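Local coordinates for Vpx protein (PDB 4Z8L) that probably recruits a host restriction factor to a cellular ubiquitin ligase, as lentiviral Vpx proteins do, and binds zinc, at residues B[79-83]-B[84-88]. Numbering follows the deposited sequence.
With ZN (zinc ion), chain G.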
loop_
_atom_site.group_PDB
_atom_site.type_symbol
_atom_site.label_atom_id
_atom_site.label_comp_id
_atom_site.label_asym_id
_atom_site.label_seq_id
_atom_site.Cartn_x
_atom_site.Cartn_y
_atom_site.Cartn_z
ATOM N N TYR B 79 2.715 -1.105 -3.225
ATOM C CA TYR B 79 1.652 -1.053 -2.229
ATOM C C TYR B 79 0.389 -1.693 -2.797
ATOM O O TYR B 79 -0.182 -2.611 -2.197
ATOM C CB TYR B 79 1.385 0.391 -1.796
ATOM C CG TYR B 79 0.097 0.582 -1.025
ATOM C CD1 TYR B 79 0.020 0.285 0.329
ATOM C CD2 TYR B 79 -1.043 1.068 -1.653
ATOM C CE1 TYR B 79 -1.158 0.461 1.033
ATOM C CE2 TYR B 79 -2.223 1.246 -0.960
ATOM C CZ TYR B 79 -2.275 0.943 0.382
ATOM O OH TYR B 79 -3.453 1.124 1.068
ATOM N N THR B 80 -0.026 -1.212 -3.967
ATOM C CA THR B 80 -1.227 -1.713 -4.628
ATOM C C THR B 80 -1.186 -3.225 -4.837
ATOM O O THR B 80 -2.101 -3.933 -4.427
ATOM C CB THR B 80 -1.432 -1.041 -5.996
ATOM O OG1 THR B 80 -1.638 0.366 -5.814
ATOM C CG2 THR B 80 -2.636 -1.641 -6.707
ATOM N N HIS B 81 -0.124 -3.708 -5.475
ATOM C CA HIS B 81 0.024 -5.127 -5.782
ATOM C C HIS B 81 0.041 -6.019 -4.549
ATOM O O HIS B 81 -0.633 -7.047 -4.512
ATOM C CB HIS B 81 1.299 -5.369 -6.587
ATOM C CG HIS B 81 1.553 -6.814 -6.889
ATOM N ND1 HIS B 81 0.752 -7.550 -7.735
ATOM C CD2 HIS B 81 2.515 -7.660 -6.450
ATOM C CE1 HIS B 81 1.212 -8.787 -7.809
ATOM N NE2 HIS B 81 2.282 -8.880 -7.040
ATOM N N MET B 82 0.818 -5.634 -3.542
ATOM C CA MET B 82 0.935 -6.457 -2.347
ATOM C C MET B 82 -0.366 -6.453 -1.551
ATOM O O MET B 82 -0.712 -7.448 -0.915
ATOM C CB MET B 82 2.097 -5.985 -1.473
ATOM C CG MET B 82 3.456 -6.058 -2.156
ATOM S SD MET B 82 3.764 -7.617 -3.006
ATOM C CE MET B 82 3.808 -8.760 -1.632
ATOM N N GLN B 83 -1.094 -5.341 -1.591
ATOM C CA GLN B 83 -2.408 -5.302 -0.960
ATOM C C GLN B 83 -3.404 -6.130 -1.763
ATOM O O GLN B 83 -4.379 -6.650 -1.219
ATOM C CB GLN B 83 -2.903 -3.865 -0.809
ATOM C CG GLN B 83 -2.161 -3.078 0.256
ATOM C CD GLN B 83 -2.384 -3.634 1.649
ATOM O OE1 GLN B 83 -1.633 -4.490 2.117
ATOM N NE2 GLN B 83 -3.424 -3.152 2.318
ATOM N N GLN B 84 -3.146 -6.245 -3.062
ATOM C CA GLN B 84 -3.969 -7.051 -3.952
ATOM C C GLN B 84 -3.674 -8.528 -3.732
ATOM O O GLN B 84 -4.523 -9.387 -3.969
ATOM C CB GLN B 84 -3.712 -6.676 -5.411
ATOM C CG GLN B 84 -4.852 -5.936 -6.087
ATOM C CD GLN B 84 -4.477 -5.430 -7.467
ATOM O OE1 GLN B 84 -3.403 -4.859 -7.662
ATOM N NE2 GLN B 84 -5.363 -5.637 -8.434
ATOM N N GLY B 85 -2.459 -8.812 -3.271
ATOM C CA GLY B 85 -2.045 -10.172 -2.980
ATOM C C GLY B 85 -1.367 -10.813 -4.173
ATOM O O GLY B 85 -1.724 -10.541 -5.319
ATOM N N CYS B 86 -0.390 -11.671 -3.905
ATOM C CA CYS B 86 0.326 -12.363 -4.967
ATOM C C CYS B 86 0.547 -13.817 -4.577
ATOM O O CYS B 86 0.931 -14.107 -3.444
ATOM C CB CYS B 86 1.663 -11.682 -5.269
ATOM S SG CYS B 86 2.816 -11.608 -3.882
ATOM N N PRO B 87 0.308 -14.740 -5.523
ATOM C CA PRO B 87 0.386 -16.191 -5.308
ATOM C C PRO B 87 1.780 -16.670 -4.903
ATOM O O PRO B 87 1.972 -17.864 -4.670
ATOM C CB PRO B 87 -0.007 -16.772 -6.673
ATOM C CG PRO B 87 -0.715 -15.666 -7.382
ATOM C CD PRO B 87 -0.063 -14.412 -6.909
ATOM N N CYS B 88 2.732 -15.746 -4.814
ATOM C CA CYS B 88 4.108 -16.085 -4.479
ATOM C C CYS B 88 4.711 -15.039 -3.549
ATOM O O CYS B 88 4.404 -15.003 -2.357
ATOM C CB CYS B 88 4.951 -16.204 -5.746
ATOM S SG CYS B 88 4.848 -14.752 -6.820
HETATM ZN ZN ZN G . 3.353 -10.694 -6.796
#
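Thr80 and Gln84, one turn apart, carry the last regular step of helix 63-84, where Gln84 N gives its hydrogen to Thr80 O at 2.9 Å. At the next residue the pattern weakens: Gly85 N is shared between two weak bonds, to His81 O at 2.8 Å and to Met82 O at 3.2 Å. Gly85 leaves the helix with a positive phi (92°), and the chain goes on past the His81 ring, with Cys86 beside NE2.

Among the side chains, Thr80 and Gln84 run alongside each other, with Thr80 CG2 against Gln84 OE1; Thr80 OG1 instead bonds to Lys76 O. Met82 bends twice along its chain, bringing its methyl CE near Cys86 SG as modelled.

The third kind of interaction is metal binding. With CG of His81 anti to the backbone N (chi1 177°), the ring points toward the C-terminal end of the helix and NE2 binds zinc at 2.1 Å; His38 is the second protein ligand. Cys86 is a known zinc ligand of this protein, but here Cys86 CB lies 2.5 Å from the zinc, nearer than SG at 3.1 Å, so its modelled side chain, and with it the Met82 contact, is doubtful. The result is a zinc site that ties the C-terminal end of a helix to the loop before helix 45-58, within the three-helix fold of the Vpr/Vpx family.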